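Local coordinates for protein phospholethanolamine N-methyltransferase 2 (Haemonchus contortus, PDB 4KRI) that probably transfers methyl groups from S-adenosylmethionine to phosphomonomethylethanolamine on the way to phosphocholine in nematodes, at residues Gln9-Leu14 with Thr40-Ser45; Lys307-Ile312 with Glu356-Lys361. All blocks are in the same frame, centred on the assembly; numbering follows the deposited sequence.

Contact 1 (Gln9-Leu14 with Thr40-Ser45); sequences QLIECL and TEQFGS
Ile11 of helix 5-18 meets Phe43 and Gln42 in the loop between helix 33-40 and strand 48-52. The tight point is apolar. Ile11 CD1 lies 3.6 Å from Phe43 CZ, approaching the far end of the ring obliquely. Phe43 CG stands anti to its own carbonyl carbon (chi1 -63°), and this carries the ring to the helix although its first side-chain bond does not aim there. Ile68 of strand 64-70 touches both Ile11 and Phe43, beneath the contact.

One turn on, Leu14 is a looser flank. Its CD2 comes to the ring edge near its plane, 4.4 Å from Phe43 CE1. Ile11 and Leu14 are buried; Gln42 and Phe43 keep some exposure. On the solvent side Gln42 bends at chi2 (-73°) and slides past Ile11 in the opposite direction. Its CB and CG are each 3.9 Å from Ile11 CG1. Gln42 OE1 stays 4.0 Å from Ile11 CB, a loose van der Waals contact. A type I beta turn from Thr40 to Phe43 presents both loop residues, with a hydrogen bond from Phe43 N to Thr40 O, 3.1 Å. A helix and a helix-to-strand loop thus pack on parallel strands, consistent with a Rossmann-like alpha/beta layer.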
ATOM      1  N   GLN A   9      -0.591 -14.815  13.126  1.00 20.47           N
ATOM      2  CA  GLN A   9      -0.375 -13.676  12.241  1.00 19.40           C
ATOM      3  C   GLN A   9      -0.353 -12.348  13.014  1.00 19.94           C
ATOM      4  O   GLN A   9       0.428 -11.451  12.680  1.00 20.74           O
ATOM      5  CB  GLN A   9      -1.425 -13.643  11.111  1.00 19.80           C
ATOM      6  CG  GLN A   9      -1.063 -12.651  10.023  1.00 20.36           C
ATOM      7  CD  GLN A   9      -2.158 -12.421   8.994  1.00 18.23           C
ATOM      8  OE1 GLN A   9      -3.169 -13.133   8.956  1.00 23.02           O
ATOM      9  NE2 GLN A   9      -1.957 -11.413   8.150  1.00 21.61           N
ATOM     10  N   LEU A  10      -1.188 -12.225  14.049  1.00 20.21           N
ATOM     11  CA  LEU A  10      -1.186 -11.005  14.859  1.00 20.70           C
ATOM     12  C   LEU A  10       0.188 -10.790  15.485  1.00 23.27           C
ATOM     13  O   LEU A  10       0.694  -9.663  15.512  1.00 19.86           O
ATOM     14  CB  LEU A  10      -2.255 -11.051  15.959  1.00 22.00           C
ATOM     15  CG  LEU A  10      -3.697 -11.063  15.466  1.00 26.40           C
ATOM     16  CD1 LEU A  10      -4.652 -10.964  16.637  1.00 24.50           C
ATOM     17  CD2 LEU A  10      -3.920  -9.922  14.499  1.00 24.76           C
ATOM     18  N   ILE A  11       0.787 -11.870  15.980  1.00 20.31           N
ATOM     19  CA  ILE A  11       2.108 -11.775  16.605  1.00 22.74           C
ATOM     20  C   ILE A  11       3.196 -11.534  15.563  1.00 24.67           C
ATOM     21  O   ILE A  11       4.176 -10.828  15.833  1.00 22.18           O
ATOM     22  CB  ILE A  11       2.419 -13.030  17.467  1.00 28.62           C
ATOM     23  CG1 ILE A  11       1.383 -13.176  18.578  1.00 33.87           C
ATOM     24  CG2 ILE A  11       3.818 -12.963  18.067  1.00 27.97           C
ATOM     25  CD1 ILE A  11       1.098 -11.886  19.291  1.00 36.81           C
ATOM     26  N   GLU A  12       3.026 -12.081  14.361  1.00 22.41           N
ATOM     27  CA  GLU A  12       3.973 -11.772  13.287  1.00 22.29           C
ATOM     28  C   GLU A  12       3.958 -10.280  12.953  1.00 24.16           C
ATOM     29  O   GLU A  12       5.012  -9.683  12.725  1.00 23.26           O
ATOM     30  CB  GLU A  12       3.685 -12.607  12.029  1.00 25.50           C
ATOM     31  CG  GLU A  12       4.014 -14.085  12.202  1.00 25.86           C
ATOM     32  CD  GLU A  12       3.268 -14.967  11.208  1.00 28.65           C
ATOM     33  OE1 GLU A  12       2.516 -14.416  10.373  1.00 36.65           O
ATOM     34  OE2 GLU A  12       3.445 -16.201  11.264  1.00 36.30           O
ATOM     35  N   CYS A  13       2.767  -9.684  12.929  1.00 22.37           N
ATOM     36  CA  CYS A  13       2.643  -8.242  12.710  1.00 20.23           C
ATOM     37  C   CYS A  13       3.407  -7.440  13.762  1.00 21.44           C
ATOM     38  O   CYS A  13       4.061  -6.436  13.440  1.00 21.82           O
ATOM     39  CB  CYS A  13       1.178  -7.819  12.690  1.00 22.54           C
ATOM     40  SG  CYS A  13       0.282  -8.388  11.219  1.00 24.93           S
ATOM     41  N   LEU A  14       3.334  -7.884  15.011  1.00 18.24           N
ATOM     42  CA  LEU A  14       4.071  -7.238  16.098  1.00 18.48           C
ATOM     43  C   LEU A  14       5.568  -7.303  15.807  1.00 20.25           C
ATOM     44  O   LEU A  14       6.284  -6.307  15.928  1.00 20.48           O
ATOM     45  CB  LEU A  14       3.748  -7.914  17.444  1.00 21.09           C
ATOM     46  CG  LEU A  14       4.574  -7.419  18.637  1.00 20.85           C
ATOM     47  CD1 LEU A  14       4.410  -5.899  18.838  1.00 22.52           C
ATOM     48  CD2 LEU A  14       4.189  -8.187  19.906  1.00 22.82           C
ATOM     49  N   THR A  40      -1.991 -15.550  24.276  1.00 32.61           N
ATOM     50  CA  THR A  40      -1.135 -15.634  25.456  1.00 35.66           C
ATOM     51  C   THR A  40      -0.065 -16.711  25.316  1.00 36.63           C
ATOM     52  O   THR A  40       1.087 -16.494  25.691  1.00 35.69           O
ATOM     53  CB  THR A  40      -1.959 -15.891  26.736  1.00 38.86           C
ATOM     54  OG1 THR A  40      -2.837 -14.782  26.973  1.00 43.77           O
ATOM     55  CG2 THR A  40      -1.040 -16.059  27.941  1.00 48.39           C
ATOM     56  N   GLU A  41      -0.438 -17.863  24.764  1.00 37.05           N
ATOM     57  CA  GLU A  41       0.490 -18.990  24.644  1.00 42.28           C
ATOM     58  C   GLU A  41       1.597 -18.725  23.632  1.00 41.09           C
ATOM     59  O   GLU A  41       2.564 -19.482  23.552  1.00 42.36           O
ATOM     60  CB  GLU A  41      -0.247 -20.289  24.283  1.00 48.18           C
ATOM     61  CG  GLU A  41      -1.048 -20.918  25.421  1.00 54.87           C
ATOM     62  CD  GLU A  41      -0.212 -21.231  26.657  1.00 52.81           C
ATOM     63  OE1 GLU A  41       0.723 -22.057  26.576  1.00 50.78           O
ATOM     64  OE2 GLU A  41      -0.498 -20.652  27.723  1.00 57.39           O
ATOM     65  N   GLN A  42       1.450 -17.652  22.863  1.00 37.41           N
ATOM     66  CA  GLN A  42       2.457 -17.245  21.892  1.00 40.34           C
ATOM     67  C   GLN A  42       3.682 -16.645  22.574  1.00 38.16           C
ATOM     68  O   GLN A  42       4.743 -16.522  21.960  1.00 37.19           O
ATOM     69  CB  GLN A  42       1.863 -16.227  20.919  1.00 41.24           C
ATOM     70  CG  GLN A  42       0.940 -16.825  19.857  1.00 50.66           C
ATOM     71  CD  GLN A  42       1.709 -17.588  18.802  1.00 52.82           C
ATOM     72  OE1 GLN A  42       2.458 -17.002  18.017  1.00 58.63           O
ATOM     73  NE2 GLN A  42       1.546 -18.904  18.789  1.00 57.02           N
ATOM     74  N   PHE A  43       3.537 -16.266  23.839  1.00 35.34           N
ATOM     75  CA  PHE A  43       4.623 -15.588  24.544  1.00 35.72           C
ATOM     76  C   PHE A  43       5.339 -16.500  25.531  1.00 36.38           C
ATOM     77  O   PHE A  43       4.738 -17.432  26.076  1.00 38.72           O
ATOM     78  CB  PHE A  43       4.103 -14.322  25.241  1.00 32.55           C
ATOM     79  CG  PHE A  43       3.562 -13.289  24.286  1.00 29.86           C
ATOM     80  CD1 PHE A  43       4.421 -12.600  23.445  1.00 27.45           C
ATOM     81  CD2 PHE A  43       2.202 -13.011  24.226  1.00 37.62           C
ATOM     82  CE1 PHE A  43       3.937 -11.642  22.560  1.00 32.31           C
ATOM     83  CE2 PHE A  43       1.712 -12.061  23.343  1.00 38.02           C
ATOM     84  CZ  PHE A  43       2.582 -11.377  22.511  1.00 37.21           C
ATOM     85  N   GLY A  44       6.625 -16.230  25.754  1.00 28.58           N
ATOM     86  CA  GLY A  44       7.427 -16.996  26.702  1.00 28.32           C
ATOM     87  C   GLY A  44       7.677 -16.265  28.009  1.00 26.68           C
ATOM     88  O   GLY A  44       7.040 -15.253  28.295  1.00 28.68           O
ATOM     89  N   SER A  45       8.607 -16.772  28.810  1.00 25.17           N
ATOM     90  CA  SER A  45       8.760 -16.300  30.183  1.00 24.53           C
ATOM     91  C   SER A  45       9.333 -14.889  30.309  1.00 26.41           C
ATOM     92  O   SER A  45       9.307 -14.314  31.394  1.00 30.39           O
ATOM     93  CB  SER A  45       9.603 -17.291  30.994  1.00 31.91           C
ATOM     94  OG  SER A  45      10.869 -17.486  30.379  1.00 38.66           O
TER

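Contact 2 (Lys307-Ile312 with Glu356-Lys361); sequences KLFSRI and EEIAKK
Phe309 of helix 305-315 reaches across to helix 352-362 and is the residue of 307-312 that touches 356-361. Its side chain lies about 11 Å from bound S-adenosylhomocysteine. Along the second segment, Glu356 comes first and faces away from Phe309. Its OE2 forms a salt bridge with Lys360 NZ, 2.8 Å away. The lysine meets the carboxylate on its anti side, 31° out of plane. This pair ties one helical turn to the next beside the contact.

Ile358 follows and points toward Phe309. Its CG2 is anti to its backbone N, and this methyl makes the touch, 3.8 Å from Phe309 CD2. It comes to the ring obliquely, and the two side chains cross at about a right angle. Next is Ala359, whose CA is the nearest to that of Phe309. This CA sits at the ring edge in the ring plane, 4.0 Å from Phe309 CD2. Ala359 CB is 4.1 Å from Phe309 CE2. The small side chain probably helps the ring lie close to the backbone. Ile355 and Thr362 of the same helix also touch Phe309.

The ring of Phe427, on strand 422-430, meets that of Phe309 with the planes about 15° apart. Ile324 of strand 320-329 touches Phe309. The contact is thus buried helix-to-helix packing against sheet strands, as in the Rossmann-like fold of class I methyltransferases.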
ATOM      1  N   LYS A 307      17.352   2.803  -1.509  1.00 25.04           N
ATOM      2  CA  LYS A 307      16.731   2.038  -0.437  1.00 22.63           C
ATOM      3  C   LYS A 307      15.703   1.079  -1.020  1.00 23.77           C
ATOM      4  O   LYS A 307      15.652  -0.078  -0.629  1.00 22.88           O
ATOM      5  CB  LYS A 307      16.075   2.960   0.603  1.00 27.56           C
ATOM      6  CG  LYS A 307      15.346   2.194   1.711  1.00 31.63           C
ATOM      7  CD  LYS A 307      14.585   3.109   2.657  1.00 39.40           C
ATOM      8  CE  LYS A 307      15.502   3.753   3.682  1.00 55.97           C
ATOM      9  NZ  LYS A 307      14.735   4.287   4.852  1.00 62.31           N
ATOM     10  N   LEU A 308      14.891   1.570  -1.951  1.00 24.70           N
ATOM     11  CA  LEU A 308      13.860   0.740  -2.568  1.00 22.90           C
ATOM     12  C   LEU A 308      14.473  -0.457  -3.262  1.00 22.72           C
ATOM     13  O   LEU A 308      14.006  -1.586  -3.093  1.00 19.24           O
ATOM     14  CB  LEU A 308      13.055   1.544  -3.586  1.00 19.49           C
ATOM     15  CG  LEU A 308      11.970   0.730  -4.292  1.00 27.48           C
ATOM     16  CD1 LEU A 308      10.856   0.350  -3.337  1.00 26.22           C
ATOM     17  CD2 LEU A 308      11.431   1.532  -5.456  1.00 30.91           C
ATOM     18  N   PHE A 309      15.520  -0.213  -4.045  1.00 22.41           N
ATOM     19  CA  PHE A 309      16.165  -1.309  -4.770  1.00 24.63           C
ATOM     20  C   PHE A 309      16.802  -2.337  -3.843  1.00 22.66           C
ATOM     21  O   PHE A 309      16.758  -3.534  -4.134  1.00 23.21           O
ATOM     22  CB  PHE A 309      17.182  -0.788  -5.807  1.00 24.37           C
ATOM     23  CG  PHE A 309      16.559  -0.363  -7.124  1.00 25.05           C
ATOM     24  CD1 PHE A 309      15.256   0.114  -7.183  1.00 28.18           C
ATOM     25  CD2 PHE A 309      17.283  -0.456  -8.304  1.00 31.41           C
ATOM     26  CE1 PHE A 309      14.689   0.513  -8.395  1.00 26.83           C
ATOM     27  CE2 PHE A 309      16.725  -0.060  -9.518  1.00 32.04           C
ATOM     28  CZ  PHE A 309      15.422   0.414  -9.564  1.00 26.69           C
ATOM     29  N   SER A 310      17.382  -1.895  -2.724  1.00 22.37           N
ATOM     30  CA  SER A 310      17.957  -2.845  -1.761  1.00 22.64           C
ATOM     31  C   SER A 310      16.866  -3.681  -1.092  1.00 21.52           C
ATOM     32  O   SER A 310      17.053  -4.873  -0.834  1.00 25.81           O
ATOM     33  CB  SER A 310      18.788  -2.129  -0.696  1.00 33.70           C
ATOM     34  OG  SER A 310      17.941  -1.464   0.223  1.00 44.49           O
ATOM     35  N   ARG A 311      15.717  -3.056  -0.825  1.00 21.74           N
ATOM     36  CA  ARG A 311      14.584  -3.782  -0.257  1.00 22.79           C
ATOM     37  C   ARG A 311      14.003  -4.809  -1.235  1.00 22.52           C
ATOM     38  O   ARG A 311      13.634  -5.926  -0.843  1.00 22.19           O
ATOM     39  CB  ARG A 311      13.485  -2.807   0.164  1.00 24.62           C
ATOM     40  CG  ARG A 311      13.866  -1.875   1.291  1.00 35.72           C
ATOM     41  CD  ARG A 311      12.699  -1.786   2.263  1.00 56.26           C
ATOM     42  NE  ARG A 311      12.963  -0.939   3.424  1.00 63.72           N
ATOM     43  CZ  ARG A 311      13.925  -1.162   4.313  1.00 61.68           C
ATOM     44  NH1 ARG A 311      14.743  -2.198   4.168  1.00 62.29           N
ATOM     45  NH2 ARG A 311      14.080  -0.341   5.344  1.00 57.57           N
ATOM     46  N   ILE A 312      13.925  -4.436  -2.503  1.00 21.00           N
ATOM     47  CA  ILE A 312      13.492  -5.357  -3.548  1.00 19.42           C
ATOM     48  C   ILE A 312      14.464  -6.525  -3.674  1.00 22.71           C
ATOM     49  O   ILE A 312      14.052  -7.686  -3.736  1.00 21.27           O
ATOM     50  CB  ILE A 312      13.362  -4.625  -4.905  1.00 22.59           C
ATOM     51  CG1 ILE A 312      12.152  -3.698  -4.893  1.00 21.78           C
ATOM     52  CG2 ILE A 312      13.300  -5.615  -6.062  1.00 20.49           C
ATOM     53  CD1 ILE A 312      12.074  -2.787  -6.102  1.00 22.22           C
ATOM     54  N   GLU A 356      20.276   2.250 -13.909  1.00 26.06           N
ATOM     55  CA  GLU A 356      21.238   1.163 -14.087  1.00 29.21           C
ATOM     56  C   GLU A 356      22.368   1.218 -13.048  1.00 33.43           C
ATOM     57  O   GLU A 356      22.780   0.183 -12.530  1.00 30.93           O
ATOM     58  CB  GLU A 356      21.809   1.145 -15.507  1.00 30.70           C
ATOM     59  CG  GLU A 356      22.622  -0.112 -15.809  1.00 39.34           C
ATOM     60  CD  GLU A 356      23.002  -0.229 -17.274  1.00 62.86           C
ATOM     61  OE1 GLU A 356      22.528   0.600 -18.086  1.00 68.18           O
ATOM     62  OE2 GLU A 356      23.773  -1.152 -17.616  1.00 68.55           O
ATOM     63  N   GLU A 357      22.851   2.425 -12.744  1.00 28.65           N
ATOM     64  CA  GLU A 357      23.890   2.617 -11.725  1.00 30.16           C
ATOM     65  C   GLU A 357      23.453   2.061 -10.374  1.00 27.22           C
ATOM     66  O   GLU A 357      24.200   1.336  -9.704  1.00 30.41           O
ATOM     67  CB  GLU A 357      24.212   4.112 -11.560  1.00 33.65           C
ATOM     68  CG  GLU A 357      24.997   4.751 -12.689  1.00 47.42           C
ATOM     69  CD  GLU A 357      24.977   6.275 -12.612  1.00 49.70           C
ATOM     70  OE1 GLU A 357      24.369   6.829 -11.666  1.00 42.65           O
ATOM     71  OE2 GLU A 357      25.554   6.924 -13.504  1.00 54.24           O
ATOM     72  N   ILE A 358      22.233   2.410  -9.976  1.00 26.70           N
ATOM     73  CA  ILE A 358      21.691   1.963  -8.698  1.00 25.62           C
ATOM     74  C   ILE A 358      21.505   0.447  -8.685  1.00 26.63           C
ATOM     75  O   ILE A 358      21.814  -0.222  -7.696  1.00 26.72           O
ATOM     76  CB  ILE A 358      20.377   2.695  -8.376  1.00 30.44           C
ATOM     77  CG1 ILE A 358      20.656   4.193  -8.213  1.00 35.06           C
ATOM     78  CG2 ILE A 358      19.745   2.132  -7.113  1.00 33.16           C
ATOM     79  CD1 ILE A 358      19.411   5.059  -8.244  1.00 36.94           C
ATOM     80  N   ALA A 359      21.038  -0.104  -9.798  1.00 23.71           N
ATOM     81  CA  ALA A 359      20.792  -1.542  -9.853  1.00 26.55           C
ATOM     82  C   ALA A 359      22.099  -2.324  -9.762  1.00 28.63           C
ATOM     83  O   ALA A 359      22.156  -3.370  -9.108  1.00 27.30           O
ATOM     84  CB  ALA A 359      20.029  -1.911 -11.117  1.00 24.64           C
ATOM     85  N   LYS A 360      23.147  -1.818 -10.412  1.00 27.88           N
ATOM     86  CA  LYS A 360      24.458  -2.454 -10.312  1.00 26.63           C
ATOM     87  C   LYS A 360      24.997  -2.432  -8.879  1.00 32.25           C
ATOM     88  O   LYS A 360      25.486  -3.452  -8.372  1.00 30.60           O
ATOM     89  CB  LYS A 360      25.459  -1.783 -11.259  1.00 32.06           C
ATOM     90  CG  LYS A 360      25.274  -2.158 -12.715  1.00 46.16           C
ATOM     91  CD  LYS A 360      26.617  -2.290 -13.420  1.00 62.71           C
ATOM     92  CE  LYS A 360      26.421  -2.615 -14.888  1.00 68.33           C
ATOM     93  NZ  LYS A 360      25.529  -1.616 -15.526  1.00 66.94           N
ATOM     94  N   LYS A 361      24.901  -1.272  -8.234  1.00 26.44           N
ATOM     95  CA  LYS A 361      25.368  -1.110  -6.850  1.00 31.97           C
ATOM     96  C   LYS A 361      24.631  -2.050  -5.900  1.00 24.84           C
ATOM     97  O   LYS A 361      25.230  -2.632  -4.981  1.00 29.46           O
ATOM     98  CB  LYS A 361      25.188   0.346  -6.396  1.00 31.09           C
ATOM     99  CG  LYS A 361      25.570   0.610  -4.935  1.00 41.54           C
ATOM    100  CD  LYS A 361      27.081   0.681  -4.746  1.00 54.41           C
ATOM    101  CE  LYS A 361      27.460   1.046  -3.310  1.00 63.15           C
ATOM    102  NZ  LYS A 361      27.338  -0.099  -2.358  1.00 64.54           N
TER

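How the contacts relate
Contacts 1 and 2 share no helix or strand. Their centres are 33 Å apart, and their nearest atoms about 14 Å. Contact 1 belongs to the N-terminal part of the chain. Contact 2 belongs to the methyltransferase part that holds the ligands. Both centre on a phenylalanine and aliphatic groups, and both rest on strands. Contact 1 joins a helix to a loop and is partly buried, with a glutamine on its outer side. Contact 2 joins two helices and is buried, with wholly apolar touching side chains. Its salt bridge lies within helix 352-362, away from the apolar contact. In contact 1 the loop supplies the ring, while in contact 2 a helix does.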